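Local atomic coordinates of proabylysin (Pyrococcus abyssi, PDB entry 4JIU), a protein that is the zymogen of abylysin, a minimal soluble zinc metallopeptidase, and probably hydrolyses peptide bonds once the zinc site is unblocked. Residues A9-L13 against G14-P18; R32-F35 against K36-T39; L58-E61 against L62-K66; S70-S74 against S75-E79. The protein carries 1 engineered substitution. One frame throughout, in Å; residues are numbered along the deposited sequence. Where two conformers were deposited one is given.

How the contacts relate
Four local contacts follow one another along the chain; none nests within or crosses another. Contact 1 ends helix 2-13 and leads the chain toward strand 20-23. Contact 2 closes the hairpin between strands 31-34 and 39-42, and R17 of contact 1 reaches it through a probable hydrogen bond to the backbone oxygen of F35. Contact 3 lies within the central helix 51-67, over a little more than two turns; A9, L13 and Y15 of contact 1 lie against it, as do V33 and F35 of contact 2. Contact 4 starts helix 74-80. It shares the zinc ion with contact 3, and a salt bridge between K66 and E79 ties these two successive helices together.

Contact 1: A9-L13 against G14-P18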
loop_
_atom_site.group_PDB
_atom_site.type_symbol
_atom_site.label_atom_id
_atom_site.label_comp_id
_atom_site.label_asym_id
_atom_site.label_seq_id
_atom_site.Cartn_x
_atom_site.Cartn_y
_atom_site.Cartn_z
ATOM N N ALA A 9 0.353 9.627 -3.329
ATOM C CA ALA A 9 0.191 8.356 -4.024
ATOM C C ALA A 9 -0.915 8.400 -5.047
ATOM O O ALA A 9 -0.750 7.913 -6.176
ATOM C CB ALA A 9 -0.045 7.263 -2.968
ATOM N N LYS A 10 -2.074 8.975 -4.691
ATOM C CA LYS A 10 -3.159 9.133 -5.671
ATOM C C LYS A 10 -2.728 9.984 -6.830
ATOM O O LYS A 10 -3.086 9.678 -7.977
ATOM C CB LYS A 10 -4.352 9.755 -4.934
ATOM C CG LYS A 10 -5.064 8.845 -3.964
ATOM C CD LYS A 10 -6.065 9.560 -3.111
ATOM C CE LYS A 10 -7.029 10.387 -3.902
ATOM N NZ LYS A 10 -7.967 11.065 -2.973
ATOM N N ASP A 11 -1.974 11.034 -6.600
ATOM C CA ASP A 11 -1.526 11.911 -7.700
ATOM C C ASP A 11 -0.612 11.164 -8.658
ATOM O O ASP A 11 -0.740 11.260 -9.893
ATOM C CB ASP A 11 -0.896 13.156 -7.108
ATOM C CG ASP A 11 -1.853 14.146 -6.485
ATOM O OD1 ASP A 11 -3.107 14.051 -6.552
ATOM O OD2 ASP A 11 -1.365 15.106 -5.853
ATOM N N ILE A 12 0.327 10.380 -8.096
ATOM C CA ILE A 12 1.246 9.664 -8.993
ATOM C C ILE A 12 0.562 8.584 -9.794
ATOM O O ILE A 12 0.862 8.363 -10.964
ATOM C CB ILE A 12 2.448 9.136 -8.193
ATOM C CG1 ILE A 12 3.279 10.295 -7.660
ATOM C CG2 ILE A 12 3.309 8.200 -9.013
ATOM C CD1 ILE A 12 4.326 9.815 -6.697
ATOM N N LEU A 13 -0.348 7.867 -9.123
ATOM C CA LEU A 13 -1.041 6.793 -9.831
ATOM C C LEU A 13 -2.084 7.372 -10.771
ATOM O O LEU A 13 -2.585 6.668 -11.655
ATOM C CB LEU A 13 -1.690 5.762 -8.911
ATOM C CG LEU A 13 -0.791 4.991 -7.954
ATOM C CD1 LEU A 13 -1.606 3.879 -7.286
ATOM C CD2 LEU A 13 0.385 4.426 -8.662
ATOM N N GLY A 14 -2.479 8.626 -10.567
ATOM C CA GLY A 14 -3.604 9.178 -11.341
ATOM C C GLY A 14 -4.927 8.540 -10.970
ATOM O O GLY A 14 -5.732 8.145 -11.838
ATOM N N TYR A 15 -5.167 8.530 -9.658
ATOM C CA TYR A 15 -6.314 7.787 -9.102
ATOM C C TYR A 15 -7.106 8.680 -8.149
ATOM O O TYR A 15 -6.821 8.592 -6.946
ATOM C CB TYR A 15 -5.828 6.560 -8.376
ATOM C CG TYR A 15 -6.908 5.554 -8.082
ATOM C CD1 TYR A 15 -7.708 5.009 -9.079
ATOM C CD2 TYR A 15 -7.145 5.103 -6.798
ATOM C CE1 TYR A 15 -8.688 4.082 -8.806
ATOM C CE2 TYR A 15 -8.107 4.165 -6.509
ATOM C CZ TYR A 15 -8.905 3.650 -7.514
ATOM O OH TYR A 15 -9.851 2.707 -7.180
ATOM N N GLN A 16 -8.040 9.410 -8.662
ATOM C CA GLN A 16 -8.779 10.375 -7.854
ATOM C C GLN A 16 -10.064 9.747 -7.419
ATOM O O GLN A 16 -11.103 9.832 -8.103
ATOM C CB GLN A 16 -8.964 11.673 -8.611
ATOM C CG GLN A 16 -7.655 12.408 -8.969
ATOM C CD GLN A 16 -6.675 12.593 -7.843
ATOM O OE1 GLN A 16 -7.003 12.967 -6.709
ATOM N NE2 GLN A 16 -5.385 12.357 -8.133
ATOM N N ARG A 17 -9.969 9.076 -6.315
ATOM C CA ARG A 17 -11.060 8.413 -5.634
ATOM C C ARG A 17 -10.906 8.764 -4.159
ATOM O O ARG A 17 -9.757 8.768 -3.676
ATOM C CB ARG A 17 -11.001 6.924 -5.770
ATOM C CG ARG A 17 -12.070 6.122 -5.079
ATOM C CD ARG A 17 -11.793 4.631 -5.297
ATOM N NE ARG A 17 -12.818 3.814 -4.642
ATOM C CZ ARG A 17 -12.861 2.497 -4.711
ATOM N NH1 ARG A 17 -11.900 1.859 -5.341
ATOM N NH2 ARG A 17 -13.814 1.809 -4.128
ATOM N N PRO A 18 -11.986 8.965 -3.435
ATOM C CA PRO A 18 -11.904 9.346 -2.012
ATOM C C PRO A 18 -11.653 8.171 -1.086
ATOM O O PRO A 18 -12.450 7.814 -0.226
ATOM C CB PRO A 18 -13.286 9.988 -1.766
ATOM C CG PRO A 18 -14.178 9.230 -2.665
ATOM C CD PRO A 18 -13.368 9.077 -3.924
HETATM O O HOH W 1 -4.973 13.476 -4.643
#
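The carbonyl oxygen K10 O is gripped by two backbone amides: Y15 N at 2.9 Å in a nearly straight bond (166° at the hydrogen), and G14 N, whose bond to it is weak and strongly bent. G14 N also makes a weak bond to D11 O. The bonds from Y15 N to K10 O and from G14 N to D11 O define a Schellman motif, with G14 as the C-prime residue that ends the helix. Its positive phi favours glycine, and a CB there would run into L13 O.

Beyond the cap, side chains fasten the departing chain. K10 lies along it and bends at chi3 (52°), which brings NZ to 3.0 Å from R17 O; the ammonium sits well above that carbonyl plane rather than on a lone pair. D11 and Q16 cross obliquely, with carboxylate and amide planes 42° apart. Q16 NE2 donates to the anti lone pair of D11 OD1 over 3.2 Å, and a water 2.7 Å from D11 OD1 bridges that oxygen to Q16 OE1. Further on, R17 lays CB over one face of the Y15 ring and returns NH1 to Y15 OH (2.9 Å), which lies in the guanidinium plane.

The cap links the end of helix 2-13 to the loop before strand 20-23. A9 and L13 lean on L62 of helix 51-67, Y15 packs on K66 of the same helix, and I12 touches K82 and V83.

Contact 2: R32-F35 against K36-T39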
loop_
_atom_site.group_PDB
_atom_site.type_symbol
_atom_site.label_atom_id
_atom_site.label_comp_id
_atom_site.label_asym_id
_atom_site.label_seq_id
_atom_site.Cartn_x
_atom_site.Cartn_y
_atom_site.Cartn_z
ATOM N N ARG A 32 -4.672 -3.955 4.312
ATOM C CA ARG A 32 -5.583 -4.562 3.336
ATOM C C ARG A 32 -6.538 -3.482 2.804
ATOM O O ARG A 32 -6.526 -2.385 3.335
ATOM C CB ARG A 32 -6.363 -5.696 3.951
ATOM C CG ARG A 32 -7.318 -5.189 5.020
ATOM C CD ARG A 32 -8.158 -6.275 5.607
ATOM N NE ARG A 32 -8.995 -5.852 6.712
ATOM C CZ ARG A 32 -9.233 -6.532 7.814
ATOM N NH1 ARG A 32 -8.728 -7.743 8.064
ATOM N NH2 ARG A 32 -10.023 -6.076 8.790
ATOM N N VAL A 33 -7.272 -3.779 1.760
ATOM C CA VAL A 33 -8.245 -2.863 1.195
ATOM C C VAL A 33 -9.652 -3.432 1.279
ATOM O O VAL A 33 -9.900 -4.622 1.401
ATOM C CB VAL A 33 -7.960 -2.512 -0.278
ATOM C CG1 VAL A 33 -6.564 -1.880 -0.378
ATOM C CG2 VAL A 33 -8.139 -3.663 -1.218
ATOM N N SER A 34 -10.596 -2.495 1.099
ATOM C CA SER A 34 -11.960 -2.808 0.697
ATOM C C SER A 34 -12.203 -2.179 -0.696
ATOM O O SER A 34 -12.170 -0.940 -0.827
ATOM C CB SER A 34 -13.022 -2.248 1.631
ATOM O OG SER A 34 -14.315 -2.417 1.104
ATOM N N PHE A 35 -12.379 -3.047 -1.681
ATOM C CA PHE A 35 -12.776 -2.602 -3.010
ATOM C C PHE A 35 -14.160 -1.985 -2.993
ATOM O O PHE A 35 -14.462 -0.989 -3.674
ATOM C CB PHE A 35 -12.748 -3.769 -4.008
ATOM C CG PHE A 35 -11.420 -4.476 -4.143
ATOM C CD1 PHE A 35 -11.112 -5.515 -3.292
ATOM C CD2 PHE A 35 -10.491 -4.102 -5.081
ATOM C CE1 PHE A 35 -9.901 -6.178 -3.400
ATOM C CE2 PHE A 35 -9.277 -4.764 -5.216
ATOM C CZ PHE A 35 -9.014 -5.752 -4.359
ATOM N N LYS A 36 -15.054 -2.603 -2.218
ATOM C CA LYS A 36 -16.453 -2.180 -2.155
ATOM C C LYS A 36 -16.593 -0.779 -1.622
ATOM O O LYS A 36 -17.313 0.055 -2.163
ATOM C CB LYS A 36 -17.215 -3.198 -1.299
ATOM C CG LYS A 36 -18.695 -2.929 -1.134
ATOM C CD LYS A 36 -19.416 -4.115 -0.504
ATOM C CE LYS A 36 -20.918 -4.062 -0.615
ATOM N NZ LYS A 36 -21.533 -5.197 0.156
ATOM N N TYR A 37 -15.879 -0.494 -0.533
ATOM C CA TYR A 37 -16.028 0.760 0.191
ATOM C C TYR A 37 -14.916 1.765 -0.069
ATOM O O TYR A 37 -15.006 2.924 0.334
ATOM C CB TYR A 37 -16.162 0.516 1.698
ATOM C CG TYR A 37 -17.396 -0.299 1.994
ATOM C CD1 TYR A 37 -17.297 -1.555 2.616
ATOM C CD2 TYR A 37 -18.665 0.173 1.697
ATOM C CE1 TYR A 37 -18.444 -2.282 2.879
ATOM C CE2 TYR A 37 -19.804 -0.539 1.959
ATOM C CZ TYR A 37 -19.673 -1.766 2.560
ATOM O OH TYR A 37 -20.784 -2.504 2.835
ATOM N N GLY A 38 -13.837 1.347 -0.752
ATOM C CA GLY A 38 -12.792 2.294 -1.056
ATOM C C GLY A 38 -12.019 2.704 0.196
ATOM O O GLY A 38 -11.889 3.895 0.500
ATOM N N THR A 39 -11.490 1.707 0.900
ATOM C CA THR A 39 -10.733 1.959 2.116
ATOM C C THR A 39 -9.419 1.174 2.069
ATOM O O THR A 39 -9.305 0.138 1.419
ATOM C CB THR A 39 -11.490 1.574 3.393
ATOM O OG1 THR A 39 -11.738 0.140 3.390
ATOM C CG2 THR A 39 -12.815 2.328 3.501
HETATM O O HOH W 2 -9.776 -1.719 4.295
#
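S34 and T39 form an antiparallel hydrogen-bonded pair, with S34 N to T39 O at 2.9 Å and T39 N to S34 O at 3.2 Å. Because G38 N also makes a weak bond to S34 O, two residues face one, the pattern of a G1 beta bulge; positive phi at G38 is the reason glycine suits the place.

The S34 hydroxyl works inside the turn. With chi1 at 172°, OG points away from the backbone N and accepts the Y37 amide over 3.0 Å (158° at the hydrogen). With an alanine at S34 that acceptor is gone, so Y37 N is likely to be left without its mate and the turn to be less firmly held. T39 OG1 comes within 3.2 Å of S34 CB and binds a water at 2.9 Å, which reaches R32 O only weakly. K36 CG sits over the centre of one face of the Y37 ring, 3.9 Å above its plane, while V33 CG2 lies over a face of the F35 ring, toward its rim.

The hairpin joins strand 31-34 to the middle strand 39-42, with R32 bonded through the backbone to T41, and G38 likewise to K20 of strand 20-23. V33 and F35 pack on L65 of helix 51-67, and V33 also touches E61 there.

Contact 3: L58-E61 against L62-K66. With ZN (zinc ion), chain B.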
loop_
_atom_site.group_PDB
_atom_site.type_symbol
_atom_site.label_atom_id
_atom_site.label_comp_id
_atom_site.label_asym_id
_atom_site.label_seq_id
_atom_site.Cartn_x
_atom_site.Cartn_y
_atom_site.Cartn_z
ATOM N N LEU A 58 1.073 2.098 1.002
ATOM C CA LEU A 58 -0.017 2.852 0.413
ATOM C C LEU A 58 -0.113 2.625 -1.074
ATOM O O LEU A 58 -1.214 2.467 -1.622
ATOM C CB LEU A 58 0.123 4.331 0.758
ATOM C CG LEU A 58 -0.117 4.668 2.229
ATOM C CD1 LEU A 58 0.152 6.150 2.464
ATOM C CD2 LEU A 58 -1.499 4.338 2.712
ATOM N N ILE A 59 1.015 2.672 -1.794
ATOM C CA ILE A 59 1.034 2.443 -3.227
ATOM C C ILE A 59 0.567 1.029 -3.540
ATOM O O ILE A 59 -0.225 0.869 -4.502
ATOM C CB ILE A 59 2.416 2.752 -3.802
ATOM C CG1 ILE A 59 2.726 4.255 -3.855
ATOM C CG2 ILE A 59 2.609 2.093 -5.169
ATOM C CD1 ILE A 59 1.948 5.018 -4.902
ATOM N N HIS A 60 1.035 0.042 -2.808
ATOM C CA HIS A 60 0.635 -1.339 -3.022
ATOM C C HIS A 60 -0.857 -1.476 -2.877
ATOM O O HIS A 60 -1.548 -2.106 -3.704
ATOM C CB HIS A 60 1.429 -2.224 -2.058
ATOM C CG HIS A 60 1.112 -3.685 -2.207
ATOM N ND1 HIS A 60 2.024 -4.577 -2.722
ATOM C CD2 HIS A 60 0.054 -4.474 -1.912
ATOM C CE1 HIS A 60 1.525 -5.807 -2.744
ATOM N NE2 HIS A 60 0.278 -5.757 -2.269
ATOM N N GLU A 61 -1.387 -0.938 -1.778
ATOM C CA GLU A 61 -2.826 -1.084 -1.548
ATOM C C GLU A 61 -3.679 -0.281 -2.548
ATOM O O GLU A 61 -4.668 -0.766 -3.053
ATOM C CB GLU A 61 -3.170 -0.771 -0.111
ATOM C CG GLU A 61 -2.493 -1.687 0.894
ATOM C CD GLU A 61 -2.773 -3.154 0.692
ATOM O OE1 GLU A 61 -3.753 -3.598 0.088
ATOM O OE2 GLU A 61 -1.916 -3.940 1.196
ATOM N N LEU A 62 -3.232 0.931 -2.890
ATOM C CA LEU A 62 -3.901 1.719 -3.893
ATOM C C LEU A 62 -3.850 1.001 -5.248
ATOM O O LEU A 62 -4.826 1.079 -6.004
ATOM C CB LEU A 62 -3.316 3.122 -4.085
ATOM C CG LEU A 62 -3.653 4.115 -2.990
ATOM C CD1 LEU A 62 -2.810 5.359 -3.136
ATOM C CD2 LEU A 62 -5.133 4.487 -2.988
ATOM N N ALA A 63 -2.758 0.316 -5.565
ATOM C CA ALA A 63 -2.647 -0.427 -6.792
ATOM C C ALA A 63 -3.669 -1.540 -6.871
ATOM O O ALA A 63 -4.234 -1.810 -7.939
ATOM C CB ALA A 63 -1.223 -0.960 -6.982
ATOM N N HIS A 64 -3.971 -2.185 -5.750
ATOM C CA HIS A 64 -5.045 -3.195 -5.727
ATOM C C HIS A 64 -6.347 -2.551 -6.150
ATOM O O HIS A 64 -7.100 -3.051 -6.977
ATOM C CB HIS A 64 -5.194 -3.822 -4.347
ATOM C CG HIS A 64 -4.248 -4.933 -4.080
ATOM N ND1 HIS A 64 -4.250 -6.090 -4.849
ATOM C CD2 HIS A 64 -3.311 -5.107 -3.121
ATOM C CE1 HIS A 64 -3.305 -6.889 -4.356
ATOM N NE2 HIS A 64 -2.695 -6.333 -3.303
ATOM N N LEU A 65 -6.665 -1.422 -5.543
ATOM C CA LEU A 65 -7.910 -0.726 -5.788
ATOM C C LEU A 65 -7.970 -0.260 -7.238
ATOM O O LEU A 65 -9.013 -0.433 -7.908
ATOM C CB LEU A 65 -8.064 0.463 -4.849
ATOM C CG LEU A 65 -8.337 0.120 -3.400
ATOM C CD1 LEU A 65 -8.320 1.422 -2.563
ATOM C CD2 LEU A 65 -9.617 -0.625 -3.191
ATOM N N LYS A 66 -6.920 0.351 -7.741
ATOM C CA LYS A 66 -6.933 0.887 -9.098
ATOM C C LYS A 66 -6.989 -0.196 -10.156
ATOM O O LYS A 66 -7.695 -0.074 -11.135
ATOM C CB LYS A 66 -5.727 1.754 -9.289
ATOM C CG LYS A 66 -5.809 2.512 -10.632
ATOM C CD LYS A 66 -4.583 3.435 -10.694
ATOM C CE LYS A 66 -4.724 4.441 -11.815
ATOM N NZ LYS A 66 -4.559 3.701 -13.107
HETATM ZN ZN ZN B . -1.113 -7.162 -2.411
#
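H60 and H64, one helical turn apart, reach a common point by different first torsions. In H60, CG stands anti to the backbone N (chi1 -179°), whereas in H64 it lies beside the backbone N (chi1 -83°). The two side chains run alongside each other, pointing the same way, and their rings are turned by 67°. Each NE2 binds the zinc ion at 2.0 Å, which leaves H60 NE2 and H64 NE2 only 3.2 Å apart, a proximity that the shared metal explains.

The far nitrogens of both rings are held as well: H60 ND1 is hydrogen-bonded to Y56 OH and H64 ND1 to T69 O. These second-shell partners probably help to fix the rotation of the imidazoles and keep each NE2 aimed at the metal. E61, bent at chi2, lies alongside H64, with OE1 3.6 Å from H64 CD2.

Beneath the site the helix is regular. L62 N bonds to L58 O at 2.8 Å and A63 N to I59 O at 2.8 Å, while A63 CB fits 3.2 Å from I59 O.

H72 NE2 and V105 O, from the last residue of the chain, complete the four-ligand site, consistent with a zymogen whose C-terminal end occupies the metal. Two histidines and an intervening glutamate on one buried helix form the HExxH motif of zinc metallopeptidases, here in helix 51-67.

Contact 4: S70-S74 against S75-E79; sequences SYHSS and SFWRE. With ZN (zinc ion), chain B.
F76 presents one face of its ring to H72, whose CD2 sits 3.4 Å above the plane toward the rim, and in the plane at its edge meets W77 CE2. F76 CD2 in turn lies over the centre of one face of the indole, 3.7 Å above it. The H72 ring, with S70 O over one face near the rim, meets the other two obliquely: its plane is 43° from that of F76 and 48° from that of the indole's six-membered ring. H72 and F76 run alongside each other, pointing the same way. W77 bends back so that its NE1 comes to 3.5 Å from H72 CB.

This aromatic cluster flanks a zinc ligand, since H72 NE2 binds the metal at 2.0 Å and joins H60, H64 and V105 O in the site of this minigluzincin zymogen. With chi1 at -63°, the H72 ring is directed to the metal and alongside F76. H72 is also the centre of an inverse gamma turn, closed by a weak bond from S73 N to Y71 O.

S73 then occupies the N-cap position of helix 74-80. Its carbonyl oxygen takes W77 N at 3.0 Å, nearly along the C=O axis, and S74 O takes R78 N at 2.9 Å. With an alanine in place of W77 the indole face under F76 CD2 is lost, which would probably open a gap beside H72 CB and leave F76 CD2 without the flat surface it rests on. The indole also reaches Y56 of helix 51-67, and A89 and E93 of helix 88-100.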
loop_
_atom_site.group_PDB
_atom_site.type_symbol
_atom_site.label_atom_id
_atom_site.label_comp_id
_atom_site.label_asym_id
_atom_site.label_seq_id
_atom_site.Cartn_x
_atom_site.Cartn_y
_atom_site.Cartn_z
ATOM N N SER A 70 -7.226 -8.474 -6.566
ATOM C CA SER A 70 -6.457 -8.982 -5.459
ATOM C C SER A 70 -5.218 -9.785 -5.864
ATOM O O SER A 70 -4.302 -9.989 -5.072
ATOM C CB SER A 70 -7.328 -9.869 -4.568
ATOM O OG SER A 70 -8.325 -9.124 -3.929
ATOM N N TYR A 71 -5.218 -10.240 -7.105
ATOM C CA TYR A 71 -4.082 -10.951 -7.634
ATOM C C TYR A 71 -3.003 -9.958 -8.073
ATOM O O TYR A 71 -3.335 -8.949 -8.695
ATOM C CB TYR A 71 -4.527 -11.865 -8.811
ATOM C CG TYR A 71 -3.356 -12.486 -9.514
ATOM C CD1 TYR A 71 -3.098 -12.210 -10.850
ATOM C CD2 TYR A 71 -2.467 -13.349 -8.859
ATOM C CE1 TYR A 71 -2.037 -12.763 -11.502
ATOM C CE2 TYR A 71 -1.377 -13.878 -9.542
ATOM C CZ TYR A 71 -1.165 -13.567 -10.857
ATOM O OH TYR A 71 -0.095 -14.118 -11.556
ATOM N N HIS A 72 -1.731 -10.267 -7.768
ATOM C CA HIS A 72 -0.666 -9.348 -8.113
ATOM C C HIS A 72 -0.275 -9.575 -9.595
ATOM O O HIS A 72 0.756 -10.182 -9.910
ATOM C CB HIS A 72 0.531 -9.554 -7.205
ATOM C CG HIS A 72 0.232 -9.276 -5.789
ATOM N ND1 HIS A 72 0.726 -10.073 -4.759
ATOM C CD2 HIS A 72 -0.345 -8.259 -5.137
ATOM C CE1 HIS A 72 0.327 -9.537 -3.623
ATOM N NE2 HIS A 72 -0.380 -8.442 -3.793
ATOM N N SER A 73 -1.099 -9.062 -10.458
ATOM C CA SER A 73 -1.015 -9.204 -11.919
ATOM C C SER A 73 -0.005 -8.244 -12.482
ATOM O O SER A 73 0.517 -7.356 -11.823
ATOM C CB SER A 73 -2.379 -8.901 -12.546
ATOM O OG SER A 73 -2.654 -7.512 -12.326
ATOM N N SER A 74 0.236 -8.390 -13.800
ATOM C CA SER A 74 1.151 -7.431 -14.425
ATOM C C SER A 74 0.568 -6.017 -14.361
ATOM O O SER A 74 1.303 -5.022 -14.211
ATOM C CB SER A 74 1.439 -7.799 -15.872
ATOM O OG SER A 74 1.968 -9.098 -15.997
ATOM N N SER A 75 -0.772 -5.882 -14.459
ATOM C CA SER A 75 -1.289 -4.504 -14.407
ATOM C C SER A 75 -1.198 -3.952 -12.995
ATOM O O SER A 75 -0.985 -2.743 -12.834
ATOM C CB SER A 75 -2.730 -4.493 -14.917
ATOM O OG SER A 75 -3.463 -5.406 -14.116
ATOM N N PHE A 76 -1.313 -4.807 -11.989
ATOM C CA PHE A 76 -1.045 -4.371 -10.616
ATOM C C PHE A 76 0.348 -3.815 -10.482
ATOM O O PHE A 76 0.603 -2.731 -9.963
ATOM C CB PHE A 76 -1.299 -5.591 -9.684
ATOM C CG PHE A 76 -0.833 -5.323 -8.274
ATOM C CD1 PHE A 76 -1.698 -4.692 -7.361
ATOM C CD2 PHE A 76 0.433 -5.684 -7.856
ATOM C CE1 PHE A 76 -1.268 -4.400 -6.095
ATOM C CE2 PHE A 76 0.871 -5.353 -6.595
ATOM C CZ PHE A 76 0.030 -4.730 -5.734
ATOM N N TRP A 77 1.347 -4.603 -10.923
ATOM C CA TRP A 77 2.726 -4.211 -10.760
ATOM C C TRP A 77 3.055 -2.976 -11.588
ATOM O O TRP A 77 3.872 -2.176 -11.202
ATOM C CB TRP A 77 3.721 -5.339 -11.049
ATOM C CG TRP A 77 3.686 -6.381 -10.001
ATOM C CD1 TRP A 77 3.309 -7.679 -10.148
ATOM C CD2 TRP A 77 4.004 -6.248 -8.601
ATOM N NE1 TRP A 77 3.365 -8.390 -8.981
ATOM C CE2 TRP A 77 3.797 -7.511 -7.989
ATOM C CE3 TRP A 77 4.428 -5.202 -7.788
ATOM C CZ2 TRP A 77 4.010 -7.768 -6.618
ATOM C CZ3 TRP A 77 4.650 -5.443 -6.431
ATOM C CH2 TRP A 77 4.437 -6.705 -5.869
ATOM N N ARG A 78 2.366 -2.802 -12.750
ATOM C CA ARG A 78 2.571 -1.579 -13.516
ATOM C C ARG A 78 2.228 -0.319 -12.708
ATOM O O ARG A 78 2.930 0.684 -12.807
ATOM C CB ARG A 78 1.711 -1.604 -14.769
ATOM C CG ARG A 78 1.570 -0.423 -15.658
ATOM C CD ARG A 78 1.042 -0.752 -17.049
ATOM N NE ARG A 78 -0.416 -0.715 -17.182
ATOM C CZ ARG A 78 -1.270 -1.680 -17.485
ATOM N NH1 ARG A 78 -0.882 -2.941 -17.717
ATOM N NH2 ARG A 78 -2.584 -1.446 -17.564
ATOM N N GLU A 79 1.178 -0.402 -11.890
ATOM C CA GLU A 79 0.849 0.763 -11.065
ATOM C C GLU A 79 1.953 0.989 -10.033
ATOM O O GLU A 79 2.405 2.103 -9.804
ATOM C CB GLU A 79 -0.486 0.561 -10.363
ATOM C CG GLU A 79 -1.660 0.438 -11.307
ATOM C CD GLU A 79 -1.871 1.677 -12.145
ATOM O OE1 GLU A 79 -1.422 2.793 -11.793
ATOM O OE2 GLU A 79 -2.616 1.551 -13.153
HETATM ZN ZN ZN B . -1.113 -7.162 -2.411
#